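Long-range contacts in Mlr3007 protein (Mesorhizobium loti, PDB 3QQM), which probably transfers the amino group between leucine, isoleucine or valine and 2-oxoglutarate as a pyridoxal-phosphate-dependent, class-IV branched-chain aminotransferase: residues W99-A104 against E139-N144; L103-L108 against R129-V134. All coordinates share one frame; numbering follows the deposited sequence.

Contact 1. Residues W99-A104 against E139-N144; sequences WILRLA and EVLLAN. With EDO (1,2-ethanediol), chain T.
Arg102 O is met twice from the neighbouring strand: Leu141 N gives it a nearly straight hydrogen bond of 2.9 Å (169° at the hydrogen), and the CA-H of Val140 leans on the same oxygen. Two residues on, Ala104 N makes an equally short bond of 2.9 Å to Leu141 O. Strands 99-103 and 139-143 are parallel neighbours within the mixed sheet, twisted 33° against each other. Their pairing slackens at the other end, where Glu139 N to Ile100 O (3.3 Å) and Arg102 N to Glu139 O (3.4 Å) are both weak.

Leu101, Glu139 and Leu141 put their side chains on one face of the sheet. There CB of Glu139 touches Leu101 CD2 at 3.5 Å and comes within 3.7 Å of Trp99 CE3, while Leu101 CD1 meets Leu141 CD1. Val140, on the face of Arg102, is tightly fitted: its CG1 is 3.4 Å from Ala104 CB, closer than usual for two carbons; Ala128 of helix 123-130 packs on both Val140 and Ala104.

The acidic end of Glu139 is spent elsewhere. CG stands anti to the backbone N (chi1 176°) and the chain bends at chi2. OE1 accepts from Val140 N of its own strand and is hydrogen-bonded to Thr153 OG1, with an ethanediol O2 close by. OE2 is bonded to Thr155 OG1 and Ile154 N. The buried carboxylate therefore ties strand 139-143 to residues 153-155, while its aliphatic stem serves the apolar packing against strand 99-103.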
loop_
_atom_site.group_PDB
_atom_site.type_symbol
_atom_site.label_atom_id
_atom_site.label_comp_id
_atom_site.label_asym_id
_atom_site.label_seq_id
_atom_site.Cartn_x
_atom_site.Cartn_y
_atom_site.Cartn_z
ATOM N N TRP A 99 -11.240 -5.263 -10.408
ATOM C CA TRP A 99 -10.665 -3.941 -10.677
ATOM C C TRP A 99 -9.946 -3.873 -12.024
ATOM O O TRP A 99 -9.170 -4.777 -12.369
ATOM C CB TRP A 99 -9.675 -3.583 -9.561
ATOM C CG TRP A 99 -10.275 -2.862 -8.416
ATOM C CD1 TRP A 99 -11.587 -2.872 -8.025
ATOM C CD2 TRP A 99 -9.566 -2.188 -7.383
ATOM N NE1 TRP A 99 -11.752 -2.120 -6.904
ATOM C CE2 TRP A 99 -10.524 -1.710 -6.465
ATOM C CE3 TRP A 99 -8.225 -1.887 -7.177
ATOM C CZ2 TRP A 99 -10.183 -0.957 -5.367
ATOM C CZ3 TRP A 99 -7.884 -1.141 -6.094
ATOM C CH2 TRP A 99 -8.861 -0.674 -5.193
ATOM N N ILE A 100 -10.230 -2.799 -12.771
ATOM C CA ILE A 100 -9.624 -2.553 -14.061
ATOM C C ILE A 100 -8.344 -1.777 -13.829
ATOM O O ILE A 100 -8.354 -0.770 -13.114
ATOM C CB ILE A 100 -10.531 -1.693 -14.970
ATOM C CG1 ILE A 100 -11.912 -2.339 -15.162
ATOM C CG2 ILE A 100 -9.855 -1.462 -16.331
ATOM C CD1 ILE A 100 -12.856 -1.491 -16.002
ATOM N N LEU A 101 -7.247 -2.240 -14.425
ATOM C CA LEU A 101 -5.954 -1.569 -14.280
ATOM C C LEU A 101 -5.522 -0.953 -15.574
ATOM O O LEU A 101 -5.814 -1.492 -16.636
ATOM C CB LEU A 101 -4.866 -2.573 -13.874
ATOM C CG LEU A 101 -5.168 -3.417 -12.661
ATOM C CD1 LEU A 101 -4.043 -4.394 -12.432
ATOM C CD2 LEU A 101 -5.376 -2.540 -11.447
ATOM N N ARG A 102 -4.787 0.155 -15.469
ATOM C CA ARG A 102 -4.201 0.844 -16.613
ATOM C C ARG A 102 -2.771 1.265 -16.216
ATOM O O ARG A 102 -2.459 1.411 -15.015
ATOM C CB ARG A 102 -4.992 2.092 -17.009
ATOM C CG ARG A 102 -6.463 1.875 -17.277
ATOM C CD ARG A 102 -6.715 1.108 -18.509
ATOM N NE ARG A 102 -6.427 1.924 -19.691
ATOM C CZ ARG A 102 -7.334 2.643 -20.360
ATOM N NH1 ARG A 102 -8.617 2.670 -19.984
ATOM N NH2 ARG A 102 -6.949 3.342 -21.409
ATOM N N LEU A 103 -1.925 1.488 -17.220
ATOM C CA LEU A 103 -0.546 1.898 -17.004
ATOM C C LEU A 103 -0.387 3.401 -17.094
ATOM O O LEU A 103 -0.779 4.033 -18.090
ATOM C CB LEU A 103 0.360 1.270 -18.055
ATOM C CG LEU A 103 1.854 1.608 -18.016
ATOM C CD1 LEU A 103 2.513 1.059 -16.761
ATOM C CD2 LEU A 103 2.525 1.049 -19.273
ATOM N N ALA A 104 0.187 3.978 -16.053
ATOM C CA ALA A 104 0.440 5.396 -16.045
ATOM C C ALA A 104 1.696 5.674 -16.834
ATOM O O ALA A 104 2.562 4.813 -16.934
ATOM C CB ALA A 104 0.651 5.908 -14.605
ATOM N N GLU A 139 -7.566 1.109 -10.490
ATOM C CA GLU A 139 -6.201 1.267 -9.988
ATOM C C GLU A 139 -5.246 1.509 -11.157
ATOM O O GLU A 139 -5.420 0.981 -12.240
ATOM C CB GLU A 139 -5.789 0.048 -9.146
ATOM C CG GLU A 139 -4.335 -0.002 -8.618
ATOM C CD GLU A 139 -3.953 1.179 -7.704
ATOM O OE1 GLU A 139 -4.159 2.341 -8.094
ATOM O OE2 GLU A 139 -3.339 0.933 -6.634
ATOM N N VAL A 140 -4.221 2.310 -10.897
ATOM C CA VAL A 140 -3.247 2.692 -11.879
ATOM C C VAL A 140 -1.900 2.142 -11.494
ATOM O O VAL A 140 -1.447 2.343 -10.362
ATOM C CB VAL A 140 -3.176 4.249 -11.946
ATOM C CG1 VAL A 140 -2.125 4.732 -12.949
ATOM C CG2 VAL A 140 -4.521 4.793 -12.292
ATOM N N LEU A 141 -1.244 1.460 -12.427
ATOM C CA LEU A 141 0.067 0.920 -12.167
ATOM C C LEU A 141 1.147 1.870 -12.675
ATOM O O LEU A 141 0.933 2.623 -13.637
ATOM C CB LEU A 141 0.257 -0.442 -12.841
ATOM C CG LEU A 141 -0.763 -1.553 -12.559
ATOM C CD1 LEU A 141 -0.309 -2.870 -13.221
ATOM C CD2 LEU A 141 -0.978 -1.735 -11.047
ATOM N N LEU A 142 2.302 1.830 -12.009
ATOM C CA LEU A 142 3.464 2.616 -12.378
ATOM C C LEU A 142 4.659 1.680 -12.612
ATOM O O LEU A 142 4.850 0.710 -11.875
ATOM C CB LEU A 142 3.855 3.610 -11.266
ATOM C CG LEU A 142 2.857 4.704 -10.875
ATOM C CD1 LEU A 142 1.760 4.096 -10.021
ATOM C CD2 LEU A 142 3.547 5.815 -10.114
ATOM N N ALA A 143 5.457 2.001 -13.622
ATOM C CA ALA A 143 6.674 1.263 -13.946
ATOM C C ALA A 143 7.866 2.175 -13.661
ATOM O O ALA A 143 7.689 3.337 -13.443
ATOM C CB ALA A 143 6.678 0.817 -15.418
ATOM N N ASN A 144 9.076 1.625 -13.656
ATOM C CA ASN A 144 10.286 2.400 -13.390
ATOM C C ASN A 144 11.049 2.735 -14.673
ATOM O O ASN A 144 10.551 2.486 -15.761
ATOM C CB ASN A 144 11.179 1.654 -12.396
ATOM C CG ASN A 144 11.730 0.336 -12.953
ATOM O OD1 ASN A 144 11.697 0.078 -14.180
ATOM N ND2 ASN A 144 12.265 -0.500 -12.053
HETATM C C1 EDO T . -7.470 4.944 -5.298
HETATM O O1 EDO T . -8.061 6.189 -5.677
HETATM C C2 EDO T . -7.715 3.907 -6.393
HETATM O O2 EDO T . -6.654 3.894 -7.345
#

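Contact 2. Residues L103-L108 against R129-V134; sequences LARTRL and RSEYLV. With EDO (1,2-ethanediol), chain T.
Glu131, near the C-terminal end of helix 123-130, reaches the loop that leaves strand 99-103, and its carboxylate takes the consecutive backbone amides of Arg105 and Thr106, one on each oxygen. The setting is a beta-alpha-beta crossover: the loop is the exit from the first strand, and the chain then passes from the crossover helix toward strand 139-143.

This is the close-packed part. Arg105 N binds Glu131 OE1 at 3.0 Å and Thr106 N binds Glu131 OE2 at 3.0 Å, both on the syn lone pairs, so two bonds fix the carboxylate's position and rotation. The glutamate gets there with a side chain extended beyond CG (chi2 -174°). Thr106 OG1 donates to Glu131 OE2, and is hydrogen-bonded to His127 ND1 in the helix; the modelled 2.4 Å between Thr106 OG1 and Glu131 OE2 is very short and its exact length doubtful. Ala104 CB fits under the same carboxylate, 3.4 Å from Glu131 OE2. Beside it the Tyr132 hydroxyl donates to Leu103 O, OH to O 2.7 Å, arriving 40° out of the carbonyl plane while the oxygen lies at the edge of the tyrosine ring.

The solvent side is looser. The guanidinium of Arg105, of which one of two deposited conformers is given, has Glu131 OE1 over one of its faces, the planes 10° apart, yet NH1 remains 4.1 Å from that oxygen and no N-H points at it. The attraction is one of charge alone and may help to keep Glu131 ionised.

Farther along, Arg129 folds back on its own segment and leaves the loop alone: NH2 donates to Tyr132 O and to Ala137 O, and NH1 to an ethanediol O2 at 3.0 Å.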
loop_
_atom_site.group_PDB
_atom_site.type_symbol
_atom_site.label_atom_id
_atom_site.label_comp_id
_atom_site.label_asym_id
_atom_site.label_seq_id
_atom_site.Cartn_x
_atom_site.Cartn_y
_atom_site.Cartn_z
ATOM N N LEU A 103 -1.925 1.488 -17.220
ATOM C CA LEU A 103 -0.546 1.898 -17.004
ATOM C C LEU A 103 -0.387 3.401 -17.094
ATOM O O LEU A 103 -0.779 4.033 -18.090
ATOM C CB LEU A 103 0.360 1.270 -18.055
ATOM C CG LEU A 103 1.854 1.608 -18.016
ATOM C CD1 LEU A 103 2.513 1.059 -16.761
ATOM C CD2 LEU A 103 2.525 1.049 -19.273
ATOM N N ALA A 104 0.187 3.978 -16.053
ATOM C CA ALA A 104 0.440 5.396 -16.045
ATOM C C ALA A 104 1.696 5.674 -16.834
ATOM O O ALA A 104 2.562 4.813 -16.934
ATOM C CB ALA A 104 0.651 5.908 -14.605
ATOM N N ARG A 105 1.777 6.870 -17.401
ATOM C CA ARG A 105 2.981 7.302 -18.118
ATOM C C ARG A 105 3.946 7.793 -17.052
ATOM O O ARG A 105 5.140 7.820 -17.252
ATOM C CB ARG A 105 2.722 8.419 -19.154
ATOM C CG ARG A 105 2.399 9.776 -18.563
ATOM C CD ARG A 105 2.421 10.885 -19.615
ATOM N NE ARG A 105 1.400 10.741 -20.649
ATOM C CZ ARG A 105 0.164 11.232 -20.547
ATOM N NH1 ARG A 105 -0.217 11.868 -19.436
ATOM N NH2 ARG A 105 -0.702 11.061 -21.546
ATOM N N THR A 106 3.395 8.153 -15.895
ATOM C CA THR A 106 4.174 8.599 -14.744
ATOM C C THR A 106 5.098 7.461 -14.340
ATOM O O THR A 106 4.627 6.390 -14.028
ATOM C CB THR A 106 3.262 8.854 -13.517
ATOM O OG1 THR A 106 2.297 9.851 -13.841
ATOM C CG2 THR A 106 4.077 9.289 -12.292
ATOM N N ARG A 107 6.399 7.707 -14.351
ATOM C CA ARG A 107 7.384 6.684 -13.972
ATOM C C ARG A 107 8.052 6.933 -12.612
ATOM O O ARG A 107 8.230 8.053 -12.195
ATOM C CB ARG A 107 8.445 6.562 -15.057
ATOM C CG ARG A 107 7.875 6.101 -16.384
ATOM C CD ARG A 107 7.157 4.760 -16.221
ATOM N NE ARG A 107 6.412 4.359 -17.415
ATOM C CZ ARG A 107 6.925 3.621 -18.382
ATOM N NH1 ARG A 107 8.186 3.202 -18.296
ATOM N NH2 ARG A 107 6.185 3.306 -19.434
ATOM N N LEU A 108 8.399 5.842 -11.941
ATOM C CA LEU A 108 9.077 5.873 -10.674
ATOM C C LEU A 108 10.573 5.721 -10.959
ATOM O O LEU A 108 10.989 5.147 -11.987
ATOM C CB LEU A 108 8.625 4.723 -9.757
ATOM C CG LEU A 108 7.164 4.741 -9.264
ATOM C CD1 LEU A 108 6.823 3.487 -8.505
ATOM C CD2 LEU A 108 6.934 5.933 -8.427
ATOM N N ARG A 129 -2.541 8.698 -10.565
ATOM C CA ARG A 129 -3.978 8.542 -10.357
ATOM C C ARG A 129 -4.785 9.577 -11.174
ATOM O O ARG A 129 -5.821 9.247 -11.747
ATOM C CB ARG A 129 -4.278 8.677 -8.870
ATOM C CG ARG A 129 -5.757 8.522 -8.404
ATOM C CD ARG A 129 -6.380 7.164 -8.752
ATOM N NE ARG A 129 -6.947 7.123 -10.088
ATOM C CZ ARG A 129 -7.731 6.144 -10.546
ATOM N NH1 ARG A 129 -8.014 5.086 -9.799
ATOM N NH2 ARG A 129 -8.230 6.221 -11.774
ATOM N N SER A 130 -4.275 10.797 -11.291
ATOM C CA SER A 130 -4.985 11.830 -12.028
ATOM C C SER A 130 -4.996 11.600 -13.560
ATOM O O SER A 130 -5.739 12.245 -14.268
ATOM C CB SER A 130 -4.393 13.211 -11.720
ATOM O OG SER A 130 -3.157 13.378 -12.396
ATOM N N GLU A 131 -4.180 10.682 -14.055
ATOM C CA GLU A 131 -4.142 10.398 -15.478
ATOM C C GLU A 131 -5.393 9.698 -16.000
ATOM O O GLU A 131 -5.664 9.768 -17.189
ATOM C CB GLU A 131 -2.960 9.495 -15.827
ATOM C CG GLU A 131 -1.610 10.080 -15.505
ATOM C CD GLU A 131 -0.464 9.207 -15.996
ATOM O OE1 GLU A 131 -0.633 8.547 -17.045
ATOM O OE2 GLU A 131 0.610 9.207 -15.354
ATOM N N TYR A 132 -6.112 9.000 -15.118
ATOM C CA TYR A 132 -7.289 8.252 -15.500
ATOM C C TYR A 132 -8.491 8.488 -14.598
ATOM O O TYR A 132 -8.342 8.665 -13.392
ATOM C CB TYR A 132 -6.976 6.760 -15.444
ATOM C CG TYR A 132 -5.913 6.305 -16.403
ATOM C CD1 TYR A 132 -6.190 6.170 -17.732
ATOM C CD2 TYR A 132 -4.647 5.951 -15.963
ATOM C CE1 TYR A 132 -5.238 5.753 -18.621
ATOM C CE2 TYR A 132 -3.688 5.528 -16.854
ATOM C CZ TYR A 132 -4.002 5.428 -18.183
ATOM O OH TYR A 132 -3.073 5.007 -19.091
ATOM N N LEU A 133 -9.685 8.429 -15.193
ATOM C CA LEU A 133 -10.939 8.563 -14.459
ATOM C C LEU A 133 -11.229 7.240 -13.769
ATOM O O LEU A 133 -10.737 6.193 -14.206
ATOM C CB LEU A 133 -12.074 8.892 -15.400
ATOM C CG LEU A 133 -11.990 10.245 -16.103
ATOM C CD1 LEU A 133 -12.951 10.329 -17.292
ATOM C CD2 LEU A 133 -12.239 11.367 -15.105
ATOM N N VAL A 134 -12.066 7.276 -12.722
ATOM C CA VAL A 134 -12.410 6.058 -11.974
ATOM C C VAL A 134 -13.006 5.020 -12.923
ATOM O O VAL A 134 -12.730 3.836 -12.777
ATOM C CB VAL A 134 -13.416 6.313 -10.795
ATOM C CG1 VAL A 134 -13.530 5.032 -9.902
ATOM C CG2 VAL A 134 -12.971 7.488 -9.932
HETATM C C1 EDO T . -7.470 4.944 -5.298
HETATM O O1 EDO T . -8.061 6.189 -5.677
HETATM C C2 EDO T . -7.715 3.907 -6.393
HETATM O O2 EDO T . -6.654 3.894 -7.345
#

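Both contacts belong to one beta-alpha-beta unit and start from the same chain stretch, sharing Leu103 and Ala104; their centres are 7 Å apart. Along the chain come strand 99-103, the loop of contact 2, helix 123-130, residues 131-134 and then strand 139-143, which returns parallel beside the first strand in the six-stranded mixed sheet. Contact 1 is the buried pairing of those strands, contact 2 the surface closure between loop and helix end. They also touch directly, with a probable hydrogen bond from Leu108 N to Ala143 O, 3.0 Å. Lys118, the residue bearing the pyridoxal phosphate, lies on the connection between the loop of contact 2 and the helix, so it belongs to the same crossover.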